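Local atomic coordinates of coiled-coil and C2 domain-containing protein 1-like (PDB entry 6EI6), a protein that binds monophosphorylated phosphatidylinositols and regulates the ESCRT pathway in endosomal sorting, probably by preventing inappropriate polymerisation of the ESCRT-III core component Shrub. Residues L50-H60 with M69-V79. Residues are numbered along the deposited sequence; the frame is centred on the assembly and turned at random.
Sequences LMMCKNTRDHH and MNRFENLALTV. With SO4 (sulfate ion), chain E.
Cys53 packs as a knob into a hole formed by Phe72, Leu75, Ala76 and Val79, where segments 50-60 and 69-79 pair antiparallel (166°) with axes 8.0 Å apart. Two small residues permit this closeness: Cys53 CB lies 3.5 Å from Ala76 CB, while the thiol SG leans on Leu75 CG. Leu50 and Val79 extend the apolar seam. Thr56 CG2 sits squarely over the Phe72 ring, 3.3 Å from the centroid, a CH-pi contact suited to a small methyl on a flat face. The His60 ring lies beside Phe72, planes 28° apart, displaced so the two rings hardly face each other.

The charged side faces solvent, Asp58 most fully. Arg57 lays its aliphatic CG near Met69, then bends at chi3, and its NH1 makes a hydrogen-bonded salt bridge to Glu73 OE1 (2.6 Å, N-H...O 153°), in the guanidinium plane and nearly along the C-O axis. NE makes a second salt bridge to Asp58 OD1, from above that carboxylate's plane, and NH1 and NH2 grip a sulfate, probably from the crystallisation liquor, which Lys54 holds weakly. A leucine here would probably leave the carboxylates of Glu73 and Asp58 without the guanidinium they share.

Helices 34-62 and 66-91 thus form a hairpin. Phe106 meets Phe72 edge-to-face and touches Thr56, Trp265 of strand 265-268 covers Cys53 and Val79, and His59 ND1 hydrogen-bonds to Glu225 OE1 in the C2 domain.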
loop_
_atom_site.group_PDB
_atom_site.type_symbol
_atom_site.label_atom_id
_atom_site.label_comp_id
_atom_site.label_asym_id
_atom_site.label_seq_id
_atom_site.Cartn_x
_atom_site.Cartn_y
_atom_site.Cartn_z
ATOM N N LEU A 50 -14.635 -0.867 8.732
ATOM C CA LEU A 50 -14.542 -2.037 7.860
ATOM C C LEU A 50 -13.224 -2.045 7.084
ATOM O O LEU A 50 -12.498 -3.047 7.082
ATOM C CB LEU A 50 -15.722 -2.056 6.899
ATOM C CG LEU A 50 -15.852 -3.322 6.096
ATOM C CD1 LEU A 50 -15.964 -4.503 7.052
ATOM C CD2 LEU A 50 -17.063 -3.195 5.167
ATOM N N MET A 51 -12.896 -0.921 6.438
ATOM C CA MET A 51 -11.644 -0.820 5.703
ATOM C C MET A 51 -10.452 -1.168 6.576
ATOM O O MET A 51 -9.534 -1.871 6.128
ATOM C CB MET A 51 -11.462 0.585 5.131
ATOM C CG MET A 51 -10.284 0.692 4.162
ATOM S SD MET A 51 -10.591 -0.235 2.620
ATOM C CE MET A 51 -11.942 0.707 1.957
ATOM N N MET A 52 -10.430 -0.667 7.821
ATOM C CA MET A 52 -9.295 -0.948 8.700
ATOM C C MET A 52 -9.217 -2.433 9.027
ATOM O O MET A 52 -8.126 -3.011 9.060
ATOM C CB MET A 52 -9.388 -0.126 9.981
ATOM C CG MET A 52 -8.882 1.313 9.844
ATOM S SD MET A 52 -8.762 2.202 11.443
ATOM C CE MET A 52 -7.695 1.089 12.362
ATOM N N CYS A 53 -10.363 -3.066 9.254
ATOM C CA CYS A 53 -10.381 -4.505 9.501
ATOM C C CYS A 53 -9.777 -5.279 8.341
ATOM O O CYS A 53 -8.971 -6.191 8.549
ATOM C CB CYS A 53 -11.811 -4.988 9.753
ATOM S SG CYS A 53 -12.453 -4.329 11.273
ATOM N N LYS A 54 -10.179 -4.944 7.109
ATOM C CA LYS A 54 -9.713 -5.688 5.938
ATOM C C LYS A 54 -8.226 -5.457 5.695
ATOM O O LYS A 54 -7.470 -6.423 5.525
ATOM C CB LYS A 54 -10.555 -5.309 4.722
ATOM C CG LYS A 54 -11.936 -5.856 4.870
ATOM C CD LYS A 54 -12.866 -5.452 3.772
ATOM C CE LYS A 54 -14.184 -6.231 3.929
ATOM N NZ LYS A 54 -15.269 -5.747 3.020
ATOM N N ASN A 55 -7.784 -4.187 5.729
ATOM C CA ASN A 55 -6.363 -3.864 5.595
ATOM C C ASN A 55 -5.519 -4.652 6.588
ATOM O O ASN A 55 -4.531 -5.298 6.210
ATOM C CB ASN A 55 -6.119 -2.361 5.800
ATOM C CG ASN A 55 -6.652 -1.488 4.649
ATOM O OD1 ASN A 55 -7.151 -1.990 3.652
ATOM N ND2 ASN A 55 -6.570 -0.168 4.814
ATOM N N THR A 56 -5.868 -4.569 7.881
ATOM C CA THR A 56 -5.095 -5.269 8.905
ATOM C C THR A 56 -5.148 -6.780 8.687
ATOM O O THR A 56 -4.119 -7.463 8.768
ATOM C CB THR A 56 -5.607 -4.893 10.301
ATOM O OG1 THR A 56 -5.305 -3.525 10.560
ATOM C CG2 THR A 56 -4.935 -5.740 11.391
ATOM N N ARG A 57 -6.337 -7.312 8.381
ATOM C CA ARG A 57 -6.447 -8.717 8.002
ATOM C C ARG A 57 -5.461 -9.058 6.897
ATOM O O ARG A 57 -4.763 -10.080 6.958
ATOM C CB ARG A 57 -7.874 -9.033 7.547
ATOM C CG ARG A 57 -8.055 -10.412 6.994
ATOM C CD ARG A 57 -9.361 -10.501 6.230
ATOM N NE ARG A 57 -9.276 -9.721 4.994
ATOM C CZ ARG A 57 -10.315 -9.328 4.263
ATOM N NH1 ARG A 57 -11.558 -9.625 4.633
ATOM N NH2 ARG A 57 -10.104 -8.613 3.170
ATOM N N ASP A 58 -5.373 -8.188 5.887
ATOM C CA ASP A 58 -4.529 -8.474 4.737
ATOM C C ASP A 58 -3.061 -8.396 5.108
ATOM O O ASP A 58 -2.250 -9.200 4.630
ATOM C CB ASP A 58 -4.870 -7.516 3.598
ATOM C CG ASP A 58 -6.178 -7.869 2.932
ATOM O OD1 ASP A 58 -6.694 -8.984 3.202
ATOM O OD2 ASP A 58 -6.697 -7.039 2.154
ATOM N N HIS A 59 -2.700 -7.460 5.985
ATOM C CA HIS A 59 -1.328 -7.441 6.474
ATOM C C HIS A 59 -0.973 -8.746 7.181
ATOM O O HIS A 59 0.109 -9.300 6.959
ATOM C CB HIS A 59 -1.101 -6.266 7.413
ATOM C CG HIS A 59 0.228 -6.307 8.089
ATOM N ND1 HIS A 59 1.378 -5.836 7.491
ATOM C CD2 HIS A 59 0.599 -6.793 9.297
ATOM C CE1 HIS A 59 2.398 -6.009 8.313
ATOM N NE2 HIS A 59 1.955 -6.597 9.411
ATOM N N HIS A 60 -1.870 -9.253 8.036
ATOM C CA HIS A 60 -1.577 -10.493 8.748
ATOM C C HIS A 60 -1.522 -11.684 7.799
ATOM O O HIS A 60 -0.721 -12.603 8.011
ATOM C CB HIS A 60 -2.606 -10.722 9.858
ATOM C CG HIS A 60 -2.438 -9.785 11.009
ATOM N ND1 HIS A 60 -1.232 -9.616 11.657
ATOM C CD2 HIS A 60 -3.305 -8.934 11.601
ATOM C CE1 HIS A 60 -1.367 -8.711 12.610
ATOM N NE2 HIS A 60 -2.613 -8.275 12.592
ATOM N N MET A 69 -5.074 -13.019 11.246
ATOM C CA MET A 69 -5.868 -12.889 10.032
ATOM C C MET A 69 -7.334 -13.197 10.300
ATOM O O MET A 69 -8.218 -12.376 10.010
ATOM C CB MET A 69 -5.292 -13.803 8.957
ATOM C CG MET A 69 -5.891 -13.609 7.608
ATOM S SD MET A 69 -5.631 -15.066 6.588
ATOM C CE MET A 69 -6.834 -14.718 5.294
ATOM N N ASN A 70 -7.612 -14.379 10.859
ATOM C CA ASN A 70 -8.971 -14.711 11.276
ATOM C C ASN A 70 -9.508 -13.701 12.275
ATOM O O ASN A 70 -10.706 -13.409 12.280
ATOM C CB ASN A 70 -9.005 -16.101 11.901
ATOM C CG ASN A 70 -8.409 -17.144 11.014
ATOM O OD1 ASN A 70 -7.488 -17.848 11.419
ATOM N ND2 ASN A 70 -8.921 -17.256 9.788
ATOM N N ARG A 71 -8.641 -13.191 13.156
ATOM C CA ARG A 71 -9.081 -12.225 14.151
ATOM C C ARG A 71 -9.719 -11.011 13.486
ATOM O O ARG A 71 -10.861 -10.641 13.796
ATOM C CB ARG A 71 -7.904 -11.802 15.029
ATOM C CG ARG A 71 -8.354 -11.172 16.302
ATOM C CD ARG A 71 -7.206 -10.691 17.185
ATOM N NE ARG A 71 -7.592 -9.413 17.774
ATOM C CZ ARG A 71 -6.738 -8.438 18.068
ATOM N NH1 ARG A 71 -5.435 -8.605 17.853
ATOM N NH2 ARG A 71 -7.194 -7.292 18.574
ATOM N N PHE A 72 -9.004 -10.398 12.536
ATOM C CA PHE A 72 -9.493 -9.165 11.943
ATOM C C PHE A 72 -10.539 -9.421 10.877
ATOM O O PHE A 72 -11.366 -8.535 10.615
ATOM C CB PHE A 72 -8.317 -8.345 11.424
ATOM C CG PHE A 72 -7.568 -7.671 12.533
ATOM C CD1 PHE A 72 -7.982 -6.429 13.009
ATOM C CD2 PHE A 72 -6.528 -8.329 13.180
ATOM C CE1 PHE A 72 -7.333 -5.833 14.056
ATOM C CE2 PHE A 72 -5.869 -7.746 14.244
ATOM C CZ PHE A 72 -6.262 -6.494 14.686
ATOM N N GLU A 73 -10.588 -10.632 10.323
ATOM C CA GLU A 73 -11.730 -10.979 9.489
ATOM C C GLU A 73 -12.999 -11.042 10.328
ATOM O O GLU A 73 -14.053 -10.536 9.914
ATOM C CB GLU A 73 -11.469 -12.303 8.759
ATOM C CG GLU A 73 -12.680 -12.946 8.091
ATOM C CD GLU A 73 -13.213 -12.179 6.863
ATOM O OE1 GLU A 73 -12.666 -11.102 6.498
ATOM O OE2 GLU A 73 -14.193 -12.676 6.248
ATOM N N ASN A 74 -12.910 -11.630 11.528
ATOM C CA ASN A 74 -14.074 -11.702 12.409
ATOM C C ASN A 74 -14.506 -10.310 12.864
ATOM O O ASN A 74 -15.704 -10.039 13.010
ATOM C CB ASN A 74 -13.764 -12.580 13.620
ATOM C CG ASN A 74 -13.720 -14.056 13.282
ATOM O OD1 ASN A 74 -14.557 -14.556 12.547
ATOM N ND2 ASN A 74 -12.747 -14.761 13.838
ATOM N N LEU A 75 -13.544 -9.423 13.125
ATOM C CA LEU A 75 -13.876 -8.033 13.415
ATOM C C LEU A 75 -14.587 -7.371 12.229
ATOM O O LEU A 75 -15.632 -6.726 12.397
ATOM C CB LEU A 75 -12.597 -7.296 13.788
ATOM C CG LEU A 75 -12.658 -5.944 14.483
ATOM C CD1 LEU A 75 -13.502 -5.950 15.759
ATOM C CD2 LEU A 75 -11.226 -5.487 14.758
ATOM N N ALA A 76 -14.061 -7.567 11.012
ATOM C CA ALA A 76 -14.743 -7.100 9.808
ATOM C C ALA A 76 -16.182 -7.600 9.742
ATOM O O ALA A 76 -17.099 -6.830 9.430
ATOM C CB ALA A 76 -13.974 -7.539 8.564
ATOM N N LEU A 77 -16.401 -8.887 10.027
ATOM C CA LEU A 77 -17.754 -9.432 10.001
ATOM C C LEU A 77 -18.693 -8.646 10.919
ATOM O O LEU A 77 -19.805 -8.287 10.518
ATOM C CB LEU A 77 -17.742 -10.921 10.388
ATOM C CG LEU A 77 -17.086 -11.935 9.424
ATOM C CD1 LEU A 77 -17.503 -13.388 9.793
ATOM C CD2 LEU A 77 -17.360 -11.635 7.918
ATOM N N THR A 78 -18.260 -8.349 12.151
ATOM C CA THR A 78 -19.157 -7.640 13.055
ATOM C C THR A 78 -19.389 -6.204 12.597
ATOM O O THR A 78 -20.498 -5.685 12.753
ATOM C CB THR A 78 -18.627 -7.666 14.502
ATOM O OG1 THR A 78 -17.407 -6.910 14.594
ATOM C CG2 THR A 78 -18.343 -9.070 14.919
ATOM N N VAL A 79 -18.374 -5.553 12.024
ATOM C CA VAL A 79 -18.582 -4.213 11.479
ATOM C C VAL A 79 -19.586 -4.262 10.333
ATOM O O VAL A 79 -20.478 -3.408 10.230
ATOM C CB VAL A 79 -17.243 -3.597 11.032
ATOM C CG1 VAL A 79 -17.475 -2.222 10.394
ATOM C CG2 VAL A 79 -16.313 -3.502 12.204
HETATM S S SO4 E . -13.484 -8.908 1.169
HETATM O O1 SO4 E . -13.901 -9.340 2.510
HETATM O O2 SO4 E . -14.463 -7.943 0.650
HETATM O O3 SO4 E . -12.140 -8.303 1.206
HETATM O O4 SO4 E . -13.466 -10.078 0.285
#